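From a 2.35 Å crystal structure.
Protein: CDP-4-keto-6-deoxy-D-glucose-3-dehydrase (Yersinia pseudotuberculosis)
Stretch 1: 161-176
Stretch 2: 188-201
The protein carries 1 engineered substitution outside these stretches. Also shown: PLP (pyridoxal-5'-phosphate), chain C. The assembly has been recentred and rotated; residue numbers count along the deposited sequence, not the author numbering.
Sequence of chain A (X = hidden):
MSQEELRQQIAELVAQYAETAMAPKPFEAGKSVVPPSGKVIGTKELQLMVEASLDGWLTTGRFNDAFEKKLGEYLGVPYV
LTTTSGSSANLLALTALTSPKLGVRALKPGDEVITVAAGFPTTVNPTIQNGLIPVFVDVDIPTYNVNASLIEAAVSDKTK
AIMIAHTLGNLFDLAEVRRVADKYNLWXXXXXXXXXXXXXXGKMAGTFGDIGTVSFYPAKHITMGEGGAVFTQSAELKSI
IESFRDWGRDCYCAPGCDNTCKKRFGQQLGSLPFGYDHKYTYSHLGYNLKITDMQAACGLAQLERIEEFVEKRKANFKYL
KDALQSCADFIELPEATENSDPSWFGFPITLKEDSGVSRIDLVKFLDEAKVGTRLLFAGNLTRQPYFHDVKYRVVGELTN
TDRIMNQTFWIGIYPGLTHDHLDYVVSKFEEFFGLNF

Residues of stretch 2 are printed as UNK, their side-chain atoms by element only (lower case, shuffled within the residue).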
ATOM      1  N   ALA A 161      -2.147 -24.748   2.755  1.00 42.90           N
ATOM      2  CA  ALA A 161      -0.957 -23.987   3.105  1.00 41.10           C
ATOM      3  C   ALA A 161      -0.796 -23.711   4.584  1.00 37.54           C
ATOM      4  O   ALA A 161      -1.713 -23.889   5.384  1.00 36.44           O
ATOM      5  CB  ALA A 161      -0.952 -22.656   2.338  1.00 42.11           C
ATOM      6  N   ILE A 162       0.399 -23.260   4.927  1.00 35.59           N
ATOM      7  CA  ILE A 162       0.723 -22.898   6.290  1.00 34.84           C
ATOM      8  C   ILE A 162       1.403 -21.547   6.214  1.00 34.37           C
ATOM      9  O   ILE A 162       2.375 -21.382   5.471  1.00 34.02           O
ATOM     10  CB  ILE A 162       1.698 -23.892   6.938  1.00 34.69           C
ATOM     11  CG1 ILE A 162       1.070 -25.283   6.996  1.00 34.52           C
ATOM     12  CG2 ILE A 162       2.065 -23.411   8.334  1.00 34.56           C
ATOM     13  CD1 ILE A 162       1.977 -26.333   7.615  1.00 33.64           C
ATOM     14  N   MET A 163       0.873 -20.579   6.959  1.00 33.92           N
ATOM     15  CA  MET A 163       1.440 -19.235   7.001  1.00 32.69           C
ATOM     16  C   MET A 163       1.565 -18.849   8.466  1.00 32.89           C
ATOM     17  O   MET A 163       0.570 -18.658   9.163  1.00 31.84           O
ATOM     18  CB  MET A 163       0.543 -18.236   6.259  1.00 34.16           C
ATOM     19  CG  MET A 163       1.163 -16.847   6.115  1.00 33.48           C
ATOM     20  SD  MET A 163       0.336 -15.843   4.862  1.00 34.54           S
ATOM     21  CE  MET A 163       0.997 -14.228   5.193  1.00 29.81           C
ATOM     22  N   ILE A 164       2.805 -18.733   8.923  1.00 33.84           N
ATOM     23  CA  ILE A 164       3.098 -18.417  10.309  1.00 33.67           C
ATOM     24  C   ILE A 164       4.281 -17.469  10.388  1.00 32.92           C
ATOM     25  O   ILE A 164       5.142 -17.472   9.510  1.00 33.38           O
ATOM     26  CB  ILE A 164       3.480 -19.692  11.074  1.00 34.31           C
ATOM     27  CG1 ILE A 164       2.315 -20.671  11.079  1.00 37.02           C
ATOM     28  CG2 ILE A 164       3.917 -19.352  12.474  1.00 36.23           C
ATOM     29  CD1 ILE A 164       2.651 -21.993  11.737  1.00 38.94           C
ATOM     30  N   ALA A 165       4.344 -16.686  11.455  1.00 30.34           N
ATOM     31  CA  ALA A 165       5.443 -15.747  11.622  1.00 31.63           C
ATOM     32  C   ALA A 165       6.444 -16.235  12.668  1.00 32.06           C
ATOM     33  O   ALA A 165       6.063 -16.913  13.619  1.00 29.56           O
ATOM     34  CB  ALA A 165       4.897 -14.375  12.037  1.00 31.01           C
ATOM     35  N   HIS A 166       7.721 -15.899  12.468  1.00 32.84           N
ATOM     36  CA  HIS A 166       8.767 -16.242  13.426  1.00 34.10           C
ATOM     37  C   HIS A 166       8.616 -15.137  14.466  1.00 33.29           C
ATOM     38  O   HIS A 166       9.272 -14.095  14.403  1.00 33.20           O
ATOM     39  CB  HIS A 166      10.157 -16.201  12.767  1.00 35.88           C
ATOM     40  CG  HIS A 166      10.413 -17.346  11.833  1.00 37.18           C
ATOM     41  ND1 HIS A 166      10.253 -17.247  10.467  1.00 38.43           N
ATOM     42  CD2 HIS A 166      10.751 -18.636  12.076  1.00 36.65           C
ATOM     43  CE1 HIS A 166      10.478 -18.423   9.910  1.00 36.88           C
ATOM     44  NE2 HIS A 166      10.781 -19.284  10.864  1.00 37.53           N
ATOM     45  N   THR A 167       7.713 -15.379  15.408  1.00 32.24           N
ATOM     46  CA  THR A 167       7.365 -14.411  16.444  1.00 31.01           C
ATOM     47  C   THR A 167       8.506 -13.774  17.211  1.00 29.86           C
ATOM     48  O   THR A 167       9.321 -14.460  17.808  1.00 28.16           O
ATOM     49  CB  THR A 167       6.375 -15.044  17.430  1.00 30.74           C
ATOM     50  OG1 THR A 167       5.262 -15.556  16.690  1.00 33.16           O
ATOM     51  CG2 THR A 167       5.875 -14.018  18.440  1.00 27.44           C
ATOM     52  N   LEU A 168       8.532 -12.447  17.182  1.00 29.33           N
ATOM     53  CA  LEU A 168       9.535 -11.635  17.854  1.00 32.98           C
ATOM     54  C   LEU A 168      10.995 -11.945  17.530  1.00 34.74           C
ATOM     55  O   LEU A 168      11.889 -11.640  18.322  1.00 35.72           O
ATOM     56  CB  LEU A 168       9.316 -11.691  19.369  1.00 32.76           C
ATOM     57  CG  LEU A 168       8.017 -11.040  19.861  1.00 33.55           C
ATOM     58  CD1 LEU A 168       7.858 -11.280  21.370  1.00 36.07           C
ATOM     59  CD2 LEU A 168       8.050  -9.549  19.552  1.00 30.20           C
ATOM     60  N   GLY A 169      11.244 -12.523  16.361  1.00 35.13           N
ATOM     61  CA  GLY A 169      12.612 -12.833  15.987  1.00 36.84           C
ATOM     62  C   GLY A 169      12.944 -14.285  16.268  1.00 38.94           C
ATOM     63  O   GLY A 169      13.793 -14.880  15.598  1.00 37.40           O
ATOM     64  N   ASN A 170      12.272 -14.865  17.260  1.00 37.89           N
ATOM     65  CA  ASN A 170      12.520 -16.258  17.591  1.00 39.88           C
ATOM     66  C   ASN A 170      11.914 -17.094  16.469  1.00 40.55           C
ATOM     67  O   ASN A 170      10.878 -16.744  15.911  1.00 40.28           O
ATOM     68  CB  ASN A 170      11.907 -16.600  18.955  1.00 39.70           C
ATOM     69  CG  ASN A 170      12.420 -17.922  19.510  1.00 40.91           C
ATOM     70  OD1 ASN A 170      13.559 -18.322  19.244  1.00 39.02           O
ATOM     71  ND2 ASN A 170      11.588 -18.600  20.296  1.00 39.86           N
ATOM     72  N   LEU A 171      12.571 -18.203  16.146  1.00 41.23           N
ATOM     73  CA  LEU A 171      12.137 -19.056  15.045  1.00 42.12           C
ATOM     74  C   LEU A 171      11.229 -20.176  15.542  1.00 42.03           C
ATOM     75  O   LEU A 171      11.507 -20.810  16.560  1.00 41.98           O
ATOM     76  CB  LEU A 171      13.345 -19.646  14.315  1.00 44.41           C
ATOM     77  CG  LEU A 171      14.345 -18.641  13.738  1.00 46.39           C
ATOM     78  CD1 LEU A 171      15.416 -18.300  14.764  1.00 44.95           C
ATOM     79  CD2 LEU A 171      14.972 -19.178  12.461  1.00 48.27           C
ATOM     80  N   PHE A 172      10.141 -20.414  14.816  1.00 40.57           N
ATOM     81  CA  PHE A 172       9.319 -21.599  15.033  1.00 41.41           C
ATOM     82  C   PHE A 172      10.026 -22.856  14.537  1.00 41.93           C
ATOM     83  O   PHE A 172      11.057 -22.779  13.868  1.00 40.93           O
ATOM     84  CB  PHE A 172       7.965 -21.448  14.337  1.00 40.70           C
ATOM     85  CG  PHE A 172       8.059 -21.361  12.840  1.00 41.43           C
ATOM     86  CD1 PHE A 172       8.277 -22.496  12.079  1.00 41.97           C
ATOM     87  CD2 PHE A 172       7.930 -20.142  12.195  1.00 40.27           C
ATOM     88  CE1 PHE A 172       8.363 -22.419  10.701  1.00 41.05           C
ATOM     89  CE2 PHE A 172       8.016 -20.058  10.818  1.00 40.58           C
ATOM     90  CZ  PHE A 172       8.233 -21.198  10.070  1.00 41.45           C
ATOM     91  N   ASP A 173       9.465 -24.015  14.868  1.00 42.68           N
ATOM     92  CA  ASP A 173      10.138 -25.287  14.639  1.00 44.53           C
ATOM     93  C   ASP A 173      10.126 -25.658  13.160  1.00 44.58           C
ATOM     94  O   ASP A 173       9.319 -26.479  12.723  1.00 43.75           O
ATOM     95  CB  ASP A 173       9.486 -26.396  15.465  1.00 47.60           C
ATOM     96  CG  ASP A 173      10.220 -27.718  15.350  1.00 49.55           C
ATOM     97  OD1 ASP A 173      11.032 -27.868  14.413  1.00 51.28           O
ATOM     98  OD2 ASP A 173       9.984 -28.606  16.197  1.00 51.43           O
ATOM     99  N   LEU A 174      11.026 -25.049  12.394  1.00 43.61           N
ATOM    100  CA  LEU A 174      11.054 -25.236  10.947  1.00 45.82           C
ATOM    101  C   LEU A 174      11.128 -26.705  10.543  1.00 46.65           C
ATOM    102  O   LEU A 174      10.471 -27.138   9.585  1.00 45.76           O
ATOM    103  CB  LEU A 174      12.228 -24.461  10.342  1.00 45.72           C
ATOM    104  CG  LEU A 174      11.915 -23.004   9.983  1.00 45.64           C
ATOM    105  CD1 LEU A 174      13.201 -22.244   9.720  1.00 46.43           C
ATOM    106  CD2 LEU A 174      11.007 -22.967   8.762  1.00 44.54           C
ATOM    107  N   ALA A 175      11.925 -27.470  11.281  1.00 47.27           N
ATOM    108  CA  ALA A 175      12.087 -28.889  11.008  1.00 47.39           C
ATOM    109  C   ALA A 175      10.734 -29.586  10.952  1.00 48.19           C
ATOM    110  O   ALA A 175      10.422 -30.272   9.977  1.00 48.47           O
ATOM    111  CB  ALA A 175      12.960 -29.525  12.076  1.00 49.15           C
ATOM    112  N   GLU A 176       9.928 -29.408  11.995  1.00 47.17           N
ATOM    113  CA  GLU A 176       8.614 -30.042  12.035  1.00 47.95           C
ATOM    114  C   GLU A 176       7.649 -29.430  11.024  1.00 48.35           C
ATOM    115  O   GLU A 176       6.913 -30.156  10.350  1.00 48.81           O
ATOM    116  CB  GLU A 176       8.018 -29.953  13.444  1.00 47.87           C
ATOM    117  CG  GLU A 176       6.619 -30.565  13.589  1.00 50.47           C
ATOM    118  CD  GLU A 176       6.545 -32.032  13.161  1.00 53.60           C
ATOM    119  OE1 GLU A 176       7.601 -32.630  12.843  1.00 54.95           O
ATOM    120  OE2 GLU A 176       5.422 -32.589  13.148  1.00 53.46           O
ATOM    121  N   UNK A 188       4.116 -23.087   1.966  1.00 32.64           N
ATOM    122  CA  UNK A 188       4.610 -22.535   3.225  1.00 33.35           C
ATOM    123  C   UNK A 188       5.032 -21.069   3.121  1.00 33.01           C
ATOM    124  O   UNK A 188       5.956 -20.729   2.372  1.00 31.47           O
ATOM    125  c   UNK A 188       7.781 -23.294   5.358  1.00 31.76           C
ATOM    126  c   UNK A 188       6.418 -22.693   5.026  1.00 33.58           C
ATOM    127  c   UNK A 188       5.805 -23.340   3.765  1.00 32.70           C
ATOM    128  c   UNK A 188       5.460 -22.875   6.190  1.00 27.69           C
ATOM    129  N   UNK A 189       4.370 -20.202   3.884  1.00 32.59           N
ATOM    130  CA  UNK A 189       4.737 -18.787   3.885  1.00 31.94           C
ATOM    131  C   UNK A 189       5.336 -18.390   5.235  1.00 32.98           C
ATOM    132  O   UNK A 189       4.699 -18.536   6.282  1.00 31.32           O
ATOM    133  c   UNK A 189       3.915 -16.405   3.786  1.00 27.44           C
ATOM    134  c   UNK A 189       1.791 -17.442   1.782  1.00 28.28           C
ATOM    135  c   UNK A 189       3.090 -18.082   2.130  1.00 31.97           C
ATOM    136  c   UNK A 189       3.531 -17.874   3.580  1.00 30.89           C
ATOM    137  N   UNK A 190       6.568 -17.894   5.192  1.00 32.67           N
ATOM    138  CA  UNK A 190       7.283 -17.455   6.384  1.00 31.81           C
ATOM    139  C   UNK A 190       7.174 -15.948   6.609  1.00 32.33           C
ATOM    140  O   UNK A 190       7.827 -15.170   5.911  1.00 29.67           O
ATOM    141  o   UNK A 190      11.165 -19.591   5.319  1.00 42.37           O
ATOM    142  c   UNK A 190      10.731 -19.278   6.450  1.00 38.85           C
ATOM    143  c   UNK A 190       9.230 -19.148   6.645  1.00 36.38           C
ATOM    144  c   UNK A 190       8.771 -17.768   6.258  1.00 33.84           C
ATOM    145  o   UNK A 190      11.482 -19.035   7.417  1.00 36.91           O
ATOM    146  N   UNK A 191       6.362 -15.533   7.577  1.00 31.69           N
ATOM    147  CA  UNK A 191       6.256 -14.114   7.900  1.00 28.77           C
ATOM    148  C   UNK A 191       7.471 -13.813   8.782  1.00 29.12           C
ATOM    149  O   UNK A 191       7.522 -14.215   9.945  1.00 29.31           O
ATOM    150  o   UNK A 191       5.853 -11.649   9.133  1.00 26.31           O
ATOM    151  o   UNK A 191       3.686 -11.956   9.412  1.00 29.01           O
ATOM    152  c   UNK A 191       4.827 -12.373   9.097  1.00 28.92           C
ATOM    153  c   UNK A 191       4.956 -13.833   8.665  1.00 27.50           C
ATOM    154  N   UNK A 192       8.447 -13.122   8.201  1.00 30.74           N
ATOM    155  CA  UNK A 192       9.690 -12.747   8.870  1.00 27.32           C
ATOM    156  C   UNK A 192       9.710 -11.248   9.133  1.00 27.89           C
ATOM    157  O   UNK A 192      10.784 -10.647   9.241  1.00 26.01           O
ATOM    158  c   UNK A 192      10.893 -13.101   7.984  1.00 25.92           C
ATOM    159  s   UNK A 192      11.014 -14.850   7.562  1.00 31.87           S
ATOM    160  N   UNK A 193       8.530 -10.642   9.235  1.00 26.77           N
ATOM    161  CA  UNK A 193       8.458  -9.206   9.473  1.00 27.55           C
ATOM    162  C   UNK A 193       9.164  -8.748  10.751  1.00 28.73           C
ATOM    163  O   UNK A 193       9.539  -7.577  10.872  1.00 27.68           O
ATOM    164  s   UNK A 193       6.260  -8.738   7.801  1.00 29.42           S
ATOM    165  c   UNK A 193       7.001  -8.745   9.473  1.00 27.00           C
ATOM    166  N   UNK A 194       9.338  -9.653  11.709  1.00 28.69           N
ATOM    167  CA  UNK A 194      10.031  -9.290  12.948  1.00 32.07           C
ATOM    168  C   UNK A 194      11.264 -10.163  13.120  1.00 31.85           C
ATOM    169  O   UNK A 194      11.832 -10.226  14.217  1.00 30.78           O
ATOM    170  c   UNK A 194       7.858  -8.726  14.125  1.00 40.08           C
ATOM    171  o   UNK A 194       6.816  -9.290  14.504  1.00 44.10           O
ATOM    172  c   UNK A 194       9.142  -9.516  14.172  1.00 36.50           C
ATOM    173  o   UNK A 194       7.881  -7.543  13.736  1.00 40.91           O
ATOM    174  N   UNK A 195      11.679 -10.831  12.045  1.00 30.07           N
ATOM    175  CA  UNK A 195      12.814 -11.741  12.122  1.00 30.08           C
ATOM    176  C   UNK A 195      13.901 -11.582  11.060  1.00 31.34           C
ATOM    177  O   UNK A 195      14.472 -12.577  10.609  1.00 30.60           O
ATOM    178  c   UNK A 195      12.302 -13.176  12.113  1.00 26.67           C
ATOM    179  N   UNK A 196      14.198 -10.352  10.662  1.00 31.92           N
ATOM    180  CA  UNK A 196      15.231 -10.147   9.663  1.00 35.21           C
ATOM    181  C   UNK A 196      16.589 -10.460  10.289  1.00 38.78           C
ATOM    182  O   UNK A 196      17.004  -9.806  11.255  1.00 39.88           O
ATOM    183  c   UNK A 196      16.236  -8.411   8.052  1.00 33.39           C
ATOM    184  c   UNK A 196      16.116  -6.964   7.624  1.00 31.67           C
ATOM    185  c   UNK A 196      16.005  -9.346   6.870  1.00 33.40           C
ATOM    186  c   UNK A 196      15.217  -8.706   9.157  1.00 33.13           C
ATOM    187  N   UNK A 197      17.276 -11.461   9.742  1.00 39.48           N
ATOM    188  CA  UNK A 197      18.580 -11.827  10.267  1.00 41.39           C
ATOM    189  C   UNK A 197      18.552 -13.099  11.090  1.00 42.59           C
ATOM    190  O   UNK A 197      19.593 -13.655  11.422  1.00 43.23           O
ATOM    191  N   UNK A 198      17.353 -13.561  11.425  1.00 42.95           N
ATOM    192  CA  UNK A 198      17.201 -14.773  12.203  1.00 43.83           C
ATOM    193  C   UNK A 198      17.604 -15.972  11.370  1.00 45.73           C
ATOM    194  O   UNK A 198      17.302 -16.043  10.178  1.00 46.73           O
ATOM    195  c   UNK A 198      15.749 -14.941  12.670  1.00 44.39           C
ATOM    196  o   UNK A 198      15.447 -14.057  13.737  1.00 43.70           O
ATOM    197  N   UNK A 199      18.287 -16.917  12.005  1.00 46.65           N
ATOM    198  CA  UNK A 199      18.722 -18.126  11.328  1.00 47.00           C
ATOM    199  C   UNK A 199      18.209 -19.343  12.086  1.00 47.41           C
ATOM    200  O   UNK A 199      17.962 -19.283  13.288  1.00 45.83           O
ATOM    201  c   UNK A 199      20.266 -18.202  11.248  1.00 47.36           C
ATOM    202  o   UNK A 199      20.808 -18.384  12.562  1.00 50.08           O
ATOM    203  c   UNK A 199      20.828 -16.922  10.661  1.00 45.03           C
ATOM    204  N   UNK A 200      18.032 -20.440  11.364  1.00 48.90           N
ATOM    205  CA  UNK A 200      17.571 -21.691  11.944  1.00 51.54           C
ATOM    206  C   UNK A 200      18.385 -22.787  11.281  1.00 53.96           C
ATOM    207  O   UNK A 200      18.308 -22.979  10.067  1.00 55.03           O
ATOM    208  c   UNK A 200      14.754 -23.254  13.353  1.00 48.31           C
ATOM    209  c   UNK A 200      14.509 -25.642  13.181  1.00 48.58           C
ATOM    210  c   UNK A 200      15.289 -25.633  12.028  1.00 47.77           C
ATOM    211  o   UNK A 200      13.979 -26.829  13.650  1.00 47.12           O
ATOM    212  c   UNK A 200      15.537 -23.218  12.197  1.00 48.43           C
ATOM    213  c   UNK A 200      14.242 -24.456  13.848  1.00 46.23           C
ATOM    214  c   UNK A 200      16.082 -21.907  11.668  1.00 48.61           C
ATOM    215  c   UNK A 200      15.798 -24.422  11.544  1.00 46.96           C
ATOM    216  N   UNK A 201      19.177 -23.497  12.078  1.00 56.39           N
ATOM    217  CA  UNK A 201      20.011 -24.567  11.552  1.00 57.90           C
ATOM    218  C   UNK A 201      21.037 -23.920  10.624  1.00 57.05           C
ATOM    219  O   UNK A 201      21.469 -24.517   9.643  1.00 57.31           O
ATOM    220  o   UNK A 201      19.832 -27.338   9.343  1.00 64.41           O
ATOM    221  c   UNK A 201      19.857 -26.879  10.506  1.00 63.02           C
ATOM    222  c   UNK A 201      19.138 -25.575  10.790  1.00 60.17           C
ATOM    223  o   UNK A 201      20.439 -27.451  11.452  1.00 65.40           O
TER
HETATM  224  N1  PLP C 500       3.559  -9.443  10.907  1.00 36.22           N
HETATM  225  C2  PLP C 500       4.261  -9.219  12.080  1.00 38.72           C
HETATM  226  C2A PLP C 500       4.564 -10.422  12.963  1.00 34.87           C
HETATM  227  C3  PLP C 500       4.674  -7.895  12.418  1.00 37.58           C
HETATM  228  O3  PLP C 500       5.357  -7.631  13.554  1.00 42.26           O
HETATM  229  C4  PLP C 500       4.361  -6.783  11.526  1.00 38.87           C
HETATM  230  C4A PLP C 500       4.866  -5.354  11.931  1.00 40.82           C
HETATM  231  C5  PLP C 500       3.622  -7.079  10.334  1.00 36.77           C
HETATM  232  C6  PLP C 500       3.237  -8.448  10.059  1.00 36.10           C
HETATM  233  C5A PLP C 500       3.188  -6.108   9.279  1.00 33.12           C
HETATM  234  O4P PLP C 500       4.061  -5.091   9.063  1.00 28.67           O
HETATM  235  P   PLP C 500       3.661  -3.550   8.845  1.00 28.86           P
HETATM  236  O1P PLP C 500       4.857  -2.910   8.171  1.00 27.71           O
HETATM  237  O2P PLP C 500       3.431  -2.954  10.355  1.00 30.42           O
HETATM  238  O3P PLP C 500       2.377  -3.451   8.015  1.00 26.52           O

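Position 188 has four side-chain carbons, forked at the second. One fork tip packs near Ile162. This is Leu188; Leu188 CD1 is 4.0 Å from Ile162 CB.

Position 189 also has four carbons, but the fork is at the first, with one arm two carbons long. Its CB packs 3.6 Å from Met163 CG. This is Ile189. Its N donates to Ile162 O (2.8 Å), and its O accepts from Ile164 N (3.3 Å).

Position 190 has three carbons in a row, the third carrying two oxygens. The chain passes the edge of the Phe172 ring. This is Glu190; its CG is 4.1 Å from Phe172 CZ.

Position 191 has two carbons, the second carrying two oxygens. Its CB is 3.4 Å from Ala165 CB. This is Asp191; OD1 accepts from PLP N1 at 2.9 Å. Its OD2 accepts from N of position 193 at 2.9 Å.

Position 192 has one carbon and one sulfur. The sulfur lies near the His166 ring. This is Cys192; SG is 3.8 Å from His166 ND1, oblique to the ring.

Position 193 has the same atoms, one carbon and one sulfur, and touches nothing on stretch 1. This is Cys193; its SG is 3.8 Å from PLP C6.

Position 194 has two carbons, the second carrying two oxygens, beside PLP O3. Its backbone O is 3.2 Å from Gly169 N, at an angle too poor for a hydrogen bond. This is Asp194.

Position 195 has a single carbon, its CB, 3.8 Å from His166 CB. This is Ala195.

Position 196 has four carbons forked at the second; its CA-to-CB bond points away from stretch 1. This is Leu196.

Position 197 has no side-chain atoms. Its backbone angles would jam a CB against the preceding carbonyl. This is Gly197.

Position 198 has one carbon and one oxygen. The oxygen reaches the backbone of Gly169. This is Ser198; OG donates to Gly169 O at 2.6 Å.

Position 199 has one carbon carrying an oxygen and a carbon; its CA-to-CB bond points away from stretch 1. This is Thr199. Its backbone O lies 3.1 Å from Leu171 CD1.

Position 200 has one carbon, then a six-carbon ring bearing an oxygen. Leu174 CB sits over one face. This is Tyr200; OH accepts from Ala175 N at 3.2 Å.

Position 201 has two carbons, the second carrying two oxygens, clear of stretch 1. This is Asp201.

The contact starts as parallel strands joined by backbone hydrogen bonds, the last from His166 N to Asp191 O (3.0 Å). Beyond them, Ser198 ties the loops, and Tyr200 packs against Leu171 and Leu174.

Stretch 2 188-201: LIEDCCDALGSTYD
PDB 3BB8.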